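Local coordinates for aldehyde dehydrogenase (Trypanosoma brucei, PDB 5MYP), which probably oxidises aldehydes to carboxylic acids with NAD+ as the electron acceptor in the glycosome, at the interface of chains A and B. Residues are numbered along the deposited sequence; one frame, centred on the assembly and turned at random. Chains: chain A/B, Aldehyde dehydrogenase.

Contact 1 and contact 3 are neighbours in one two-fold dimer interface, their C-alpha centres about 20 Å apart, whereas contact 2 lies about 33 Å from contact 1 and 40 Å from contact 3. Strand 454-461 takes part in contacts 1 and 2, through B:Arg456 of chain B in contact 1 and A:Met460 of chain A in contact 2. Contact 3 is centred about 7 Å from the predicted catalytic A:Glu223, and contact 1 about 11 Å from it, so dimer packing may support the active-site region. Symmetry repeats every contact with the chains exchanged.

Contact 1: the interface of chains A and B. Residues chain A 430-432, 448, 451; chain B 100, 113, 456.
A homodimer interface between two copies of an aldehyde dehydrogenase subunit is built here from apolar packing and an arginine side chain, and it ties a loop and helix 447-452 of chain A to strands 110-117 and 454-461 of chain B. Dimers are common in this family, so the pairing is plausibly the biological one. B:Arg456 lies against the rim of the A:Tyr448 ring, with the ring edge pointing at a guanidinium face: CE1 of A:Tyr448 sits 3.8 Å from CZ of B:Arg456. The two planes are 73° apart, which rules out a parallel stack. The arginine starts with CG anti to the backbone N (chi1 -178°) and bends at chi3 (57°), a turn that carries the guanidinium back over the tyrosine edge. Within chain A, CB of A:Pro432 covers a ring face toward its rim, which may limit how the tyrosine ring turns. A:Glu451 stands near the same arginine without touching its charged end, OE1 being 4.4 Å from NH1 of B:Arg456; the opposite charges may still favour this placement. B:Leu113 divides its two methyls between neighbours. Its CD2 points at the proline ring, 3.6 Å from CD of A:Pro432, and also touches CD2 of A:Leu431 at 3.9 Å. The other branch turns to the tyrosine hydroxyl, where CD1 of B:Leu113 lies 3.6 Å from OH of A:Tyr448.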
loop_
_atom_site.group_PDB
_atom_site.type_symbol
_atom_site.label_atom_id
_atom_site.label_comp_id
_atom_site.label_asym_id
_atom_site.label_seq_id
_atom_site.Cartn_x
_atom_site.Cartn_y
_atom_site.Cartn_z
ATOM N N GLY A 430 14.729 -12.974 -0.772
ATOM C CA GLY A 430 15.277 -11.632 -0.581
ATOM C C GLY A 430 14.665 -10.548 -1.460
ATOM O O GLY A 430 14.872 -9.365 -1.196
ATOM N N LEU A 431 13.940 -10.942 -2.509
ATOM C CA LEU A 431 13.240 -9.999 -3.376
ATOM C C LEU A 431 11.754 -9.919 -3.019
ATOM O O LEU A 431 11.132 -10.949 -2.747
ATOM C CB LEU A 431 13.372 -10.419 -4.841
ATOM C CG LEU A 431 14.767 -10.403 -5.459
ATOM C CD1 LEU A 431 14.668 -10.770 -6.934
ATOM C CD2 LEU A 431 15.450 -9.055 -5.281
ATOM N N PRO A 432 11.183 -8.696 -3.024
ATOM C CA PRO A 432 9.726 -8.570 -2.938
ATOM C C PRO A 432 9.092 -8.970 -4.269
ATOM O O PRO A 432 9.627 -8.621 -5.324
ATOM C CB PRO A 432 9.513 -7.080 -2.650
ATOM C CG PRO A 432 10.707 -6.400 -3.218
ATOM C CD PRO A 432 11.843 -7.384 -3.184
ATOM N N TYR A 448 8.868 -9.251 3.146
ATOM C CA TYR A 448 7.895 -8.361 2.505
ATOM C C TYR A 448 6.461 -8.825 2.749
ATOM O O TYR A 448 5.548 -8.000 2.780
ATOM C CB TYR A 448 8.223 -8.208 1.015
ATOM C CG TYR A 448 9.656 -7.759 0.841
ATOM C CD1 TYR A 448 10.023 -6.444 1.120
ATOM C CD2 TYR A 448 10.655 -8.654 0.460
ATOM C CE1 TYR A 448 11.341 -6.022 0.991
ATOM C CE2 TYR A 448 11.972 -8.241 0.329
ATOM C CZ TYR A 448 12.308 -6.922 0.597
ATOM O OH TYR A 448 13.610 -6.494 0.474
ATOM N N GLU A 451 5.980 -7.488 6.339
ATOM C CA GLU A 451 5.703 -6.052 6.261
ATOM C C GLU A 451 4.305 -5.759 5.709
ATOM O O GLU A 451 3.581 -4.947 6.278
ATOM C CB GLU A 451 6.774 -5.336 5.434
ATOM C CG GLU A 451 8.119 -5.274 6.138
ATOM C CD GLU A 451 9.233 -4.720 5.263
ATOM O OE1 GLU A 451 8.989 -4.381 4.083
ATOM O OE2 GLU A 451 10.364 -4.617 5.770
ATOM N N PRO B 100 19.700 -5.819 -1.787
ATOM C CA PRO B 100 18.992 -6.562 -0.743
ATOM C C PRO B 100 19.802 -7.751 -0.226
ATOM O O PRO B 100 20.694 -8.249 -0.923
ATOM C CB PRO B 100 17.735 -7.047 -1.463
ATOM C CG PRO B 100 18.186 -7.232 -2.867
ATOM C CD PRO B 100 19.209 -6.175 -3.137
ATOM N N LEU B 113 17.205 -3.580 -5.715
ATOM C CA LEU B 113 15.888 -2.958 -5.624
ATOM C C LEU B 113 16.020 -1.530 -6.152
ATOM O O LEU B 113 16.649 -0.684 -5.509
ATOM C CB LEU B 113 15.379 -2.966 -4.182
ATOM C CG LEU B 113 15.380 -4.329 -3.473
ATOM C CD1 LEU B 113 14.818 -4.201 -2.063
ATOM C CD2 LEU B 113 14.593 -5.364 -4.268
ATOM N N ARG B 456 9.001 0.313 -6.006
ATOM C CA ARG B 456 10.213 -0.436 -5.681
ATOM C C ARG B 456 10.251 -1.658 -6.596
ATOM O O ARG B 456 9.406 -2.556 -6.482
ATOM C CB ARG B 456 10.217 -0.855 -4.213
ATOM C CG ARG B 456 11.477 -1.597 -3.769
ATOM C CD ARG B 456 11.437 -1.911 -2.281
ATOM N NE ARG B 456 10.251 -2.704 -1.941
ATOM C CZ ARG B 456 9.831 -2.965 -0.703
ATOM N NH1 ARG B 456 10.498 -2.520 0.356
ATOM N NH2 ARG B 456 8.726 -3.680 -0.528
#

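Contact 2: the interface of chains A and B. Residues chain A 460, 462, 469, 473; chain B 421, 424-425.
The C-terminal part of an aldehyde dehydrogenase chain, running from strand 454-461 through the 3-10 helix 468-471 to A:Arg473 just beyond it, here reaches across the dimer to the partner's 3-10 helix 424-427 and the residues just before it. At its centre A:Arg473 grips the carboxylate of B:Asp421 end-on, one terminal nitrogen to each oxygen. NH2 of A:Arg473 donates to OD1 of B:Asp421 over 2.8 Å in a nearly straight bond (177° at H), with the acceptor in the guanidinium plane. The second bond, from NH1 of A:Arg473 to OD2 of B:Asp421 at 2.9 Å, is more bent, and the oxygen, using its syn lone pair, is tilted 24° from that plane. This pairing forms a salt bridge. A second one comes from A:Arg462, whose NE lies 3.3 Å from OD2 of B:Asp421, its guanidinium plane steeply inclined to the carboxylate; two arginines would be expected to favour the ionised acid. A:Ile469 covers a face of each guanidinium with CD1. Its CG1 is wedged between the backbone N and the carbonyl carbon (chi1 66°), directing the ethyl branch between the arginines and into contact with B:Val424, where CD1 of A:Ile469 is 3.7 Å from CG1 of the valine. CG1 of B:Val424 also lies 3.4 Å from NH2 of A:Arg473. Farther along, SD of A:Met460 rests 3.9 Å from CA of B:His425.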
loop_
_atom_site.group_PDB
_atom_site.type_symbol
_atom_site.label_atom_id
_atom_site.label_comp_id
_atom_site.label_asym_id
_atom_site.label_seq_id
_atom_site.Cartn_x
_atom_site.Cartn_y
_atom_site.Cartn_z
ATOM N N MET A 460 7.022 7.878 19.460
ATOM C CA MET A 460 7.904 8.965 19.894
ATOM C C MET A 460 7.762 9.133 21.403
ATOM O O MET A 460 6.662 9.395 21.888
ATOM C CB MET A 460 7.523 10.271 19.189
ATOM C CG MET A 460 8.160 11.523 19.786
ATOM S SD MET A 460 7.758 13.032 18.904
ATOM C CE MET A 460 9.006 13.033 17.624
ATOM N N ARG A 462 8.902 11.296 24.722
ATOM C CA ARG A 462 9.445 12.565 25.189
ATOM C C ARG A 462 9.449 12.604 26.711
ATOM O O ARG A 462 8.798 11.780 27.376
ATOM C CB ARG A 462 8.611 13.728 24.648
ATOM C CG ARG A 462 8.418 13.702 23.136
ATOM C CD ARG A 462 7.966 15.038 22.548
ATOM N NE ARG A 462 8.448 16.206 23.297
ATOM C CZ ARG A 462 9.437 17.033 22.946
ATOM N NH1 ARG A 462 10.112 16.900 21.801
ATOM N NH2 ARG A 462 9.751 18.037 23.758
ATOM N N ILE A 469 10.741 23.352 20.622
ATOM C CA ILE A 469 9.334 23.538 20.208
ATOM C C ILE A 469 8.531 24.417 21.183
ATOM O O ILE A 469 7.656 25.175 20.753
ATOM C CB ILE A 469 8.588 22.191 19.981
ATOM C CG1 ILE A 469 8.435 21.395 21.291
ATOM C CG2 ILE A 469 9.287 21.371 18.896
ATOM C CD1 ILE A 469 7.892 19.994 21.115
ATOM N N ARG A 473 5.432 27.232 20.252
ATOM C CA ARG A 473 4.135 26.578 20.004
ATOM C C ARG A 473 2.958 27.125 20.833
ATOM O O ARG A 473 1.842 27.212 20.317
ATOM C CB ARG A 473 4.230 25.045 20.134
ATOM C CG ARG A 473 4.464 24.484 21.534
ATOM C CD ARG A 473 4.154 22.987 21.574
ATOM N NE ARG A 473 4.914 22.274 22.604
ATOM C CZ ARG A 473 4.700 21.015 22.991
ATOM N NH1 ARG A 473 5.465 20.476 23.937
ATOM N NH2 ARG A 473 3.720 20.287 22.458
ATOM N N ASP B 421 3.386 13.803 25.232
ATOM C CA ASP B 421 3.055 14.973 24.409
ATOM C C ASP B 421 1.938 14.615 23.429
ATOM O O ASP B 421 1.513 13.460 23.359
ATOM C CB ASP B 421 4.296 15.478 23.651
ATOM C CG ASP B 421 4.359 16.998 23.551
ATOM O OD1 ASP B 421 3.302 17.657 23.399
ATOM O OD2 ASP B 421 5.483 17.545 23.614
ATOM N N VAL B 424 2.915 16.795 18.150
ATOM C CA VAL B 424 4.268 17.166 17.682
ATOM C C VAL B 424 4.979 16.133 16.801
ATOM O O VAL B 424 5.873 16.496 16.031
ATOM C CB VAL B 424 5.211 17.559 18.856
ATOM C CG1 VAL B 424 4.709 18.820 19.547
ATOM C CG2 VAL B 424 5.412 16.414 19.850
ATOM N N HIS B 425 4.599 14.860 16.926
ATOM C CA HIS B 425 5.135 13.791 16.072
ATOM C C HIS B 425 4.906 14.006 14.571
ATOM O O HIS B 425 5.689 13.515 13.764
ATOM C CB HIS B 425 4.588 12.417 16.485
ATOM C CG HIS B 425 3.134 12.222 16.175
ATOM N ND1 HIS B 425 2.137 12.948 16.789
ATOM C CD2 HIS B 425 2.513 11.371 15.326
ATOM C CE1 HIS B 425 0.962 12.563 16.318
ATOM N NE2 HIS B 425 1.162 11.605 15.431
#

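Contact 3: the interface of chains A and B. Residues chain A 203, 206-207, 222, 224, 437-438; chain B 216-217.
Chi1 of -59° and chi2 of 177° project the fork of B:Leu217 away from its backbone and into a recess of chain A, while A:Arg438, bent at chi3 (77°), folds its guanidinium across the same leucine. This is a leucine of one subunit inserted among side chains of the other, at the aldehyde dehydrogenase dimer interface close to the predicted catalytic glutamate, and it provides most of the surface buried here. Its branches face different walls. CD1 of B:Leu217 meets CD1 of A:Leu224 tip to tip at 3.6 Å and touches CB of A:Ala203. CD2 of B:Leu217 lies against helix 203-214, 3.6 Å from the backbone N of A:Glu207. CB of A:Ala206 lies beside it on the helix, and CD1 of A:Leu222, from strand 220-223, approaches from another direction. The A:Glu207 side chain passes the leucine nearly at a right angle, and its CG is 3.7 Å from CD2 of B:Leu217. NH2 of A:Arg438 donates to OE2 of A:Glu207 over 3.0 Å, with the oxygen at the guanidinium edge, in a salt bridge within chain A. This likely steadies the arginine, one guanidinium face of which is covered toward its rim by CD1 of B:Leu217. Two waters bridge the subunits here. Water 2 lies 2.9 Å from NH1 of A:Arg438 and also bonds the carbonyl O of B:His216, while water 1 joins the main chains, 2.7 Å from both O of A:Gly437 and O of B:Leu217.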
loop_
_atom_site.group_PDB
_atom_site.type_symbol
_atom_site.label_atom_id
_atom_site.label_comp_id
_atom_site.label_asym_id
_atom_site.label_seq_id
_atom_site.Cartn_x
_atom_site.Cartn_y
_atom_site.Cartn_z
ATOM N N ALA A 203 -6.957 -8.689 -13.694
ATOM C CA ALA A 203 -7.236 -7.268 -13.481
ATOM C C ALA A 203 -8.735 -6.968 -13.418
ATOM O O ALA A 203 -9.164 -6.128 -12.636
ATOM C CB ALA A 203 -6.590 -6.432 -14.579
ATOM N N ALA A 206 -9.913 -8.117 -10.027
ATOM C CA ALA A 206 -9.239 -7.229 -9.064
ATOM C C ALA A 206 -10.009 -5.930 -8.808
ATOM O O ALA A 206 -10.085 -5.474 -7.667
ATOM C CB ALA A 206 -7.822 -6.908 -9.525
ATOM N N GLU A 207 -10.569 -5.348 -9.870
ATOM C CA GLU A 207 -11.408 -4.149 -9.752
ATOM C C GLU A 207 -12.608 -4.389 -8.830
ATOM O O GLU A 207 -12.955 -3.525 -8.029
ATOM C CB GLU A 207 -11.899 -3.672 -11.124
ATOM C CG GLU A 207 -10.801 -3.159 -12.048
ATOM C CD GLU A 207 -11.314 -2.673 -13.391
ATOM O OE1 GLU A 207 -12.547 -2.502 -13.558
ATOM O OE2 GLU A 207 -10.472 -2.467 -14.296
ATOM N N LEU A 222 -2.688 -6.842 -4.710
ATOM C CA LEU A 222 -3.250 -7.416 -5.927
ATOM C C LEU A 222 -2.091 -7.944 -6.760
ATOM O O LEU A 222 -1.172 -7.191 -7.086
ATOM C CB LEU A 222 -4.055 -6.360 -6.696
ATOM C CG LEU A 222 -5.136 -5.619 -5.900
ATOM C CD1 LEU A 222 -5.747 -4.484 -6.715
ATOM C CD2 LEU A 222 -6.222 -6.578 -5.441
ATOM N N LEU A 224 -1.445 -9.601 -10.204
ATOM C CA LEU A 224 -2.186 -9.756 -11.452
ATOM C C LEU A 224 -1.225 -10.187 -12.550
ATOM O O LEU A 224 -0.218 -10.835 -12.251
ATOM C CB LEU A 224 -2.963 -8.470 -11.768
ATOM C CG LEU A 224 -3.698 -7.854 -10.568
ATOM C CD1 LEU A 224 -4.305 -6.509 -10.934
ATOM C CD2 LEU A 224 -4.765 -8.794 -10.024
ATOM N N GLY A 437 0.876 -0.864 -11.608
ATOM C CA GLY A 437 -0.214 -0.551 -12.531
ATOM C C GLY A 437 -1.164 -1.731 -12.640
ATOM O O GLY A 437 -1.564 -2.303 -11.620
ATOM N N ARG A 438 -1.485 -2.138 -13.868
ATOM C CA ARG A 438 -2.437 -3.239 -14.074
ATOM C C ARG A 438 -1.871 -4.651 -13.803
ATOM O O ARG A 438 -2.636 -5.611 -13.806
ATOM C CB ARG A 438 -3.114 -3.135 -15.454
ATOM C CG ARG A 438 -4.069 -1.941 -15.540
ATOM C CD ARG A 438 -5.023 -2.007 -16.722
ATOM N NE ARG A 438 -6.135 -2.932 -16.539
ATOM C CZ ARG A 438 -7.238 -2.699 -15.826
ATOM N NH1 ARG A 438 -7.418 -1.558 -15.164
ATOM N NH2 ARG A 438 -8.174 -3.641 -15.755
ATOM N N HIS B 216 -9.573 2.011 -11.894
ATOM C CA HIS B 216 -8.281 2.039 -12.623
ATOM C C HIS B 216 -7.161 1.219 -11.939
ATOM O O HIS B 216 -6.004 1.287 -12.357
ATOM C CB HIS B 216 -7.810 3.490 -12.796
ATOM C CG HIS B 216 -8.755 4.349 -13.577
ATOM N ND1 HIS B 216 -9.047 4.124 -14.907
ATOM C CD2 HIS B 216 -9.456 5.452 -13.221
ATOM C CE1 HIS B 216 -9.897 5.043 -15.330
ATOM N NE2 HIS B 216 -10.166 5.858 -14.325
ATOM N N LEU B 217 -7.508 0.438 -10.912
ATOM C CA LEU B 217 -6.528 -0.248 -10.050
ATOM C C LEU B 217 -5.404 0.689 -9.582
ATOM O O LEU B 217 -4.217 0.387 -9.719
ATOM C CB LEU B 217 -5.965 -1.486 -10.759
ATOM C CG LEU B 217 -7.008 -2.529 -11.168
ATOM C CD1 LEU B 217 -6.346 -3.667 -11.922
ATOM C CD2 LEU B 217 -7.764 -3.052 -9.953
HETATM O O HOH W 1 -1.930 -0.983 -9.263
HETATM O O HOH W 2 -5.918 0.864 -14.975
#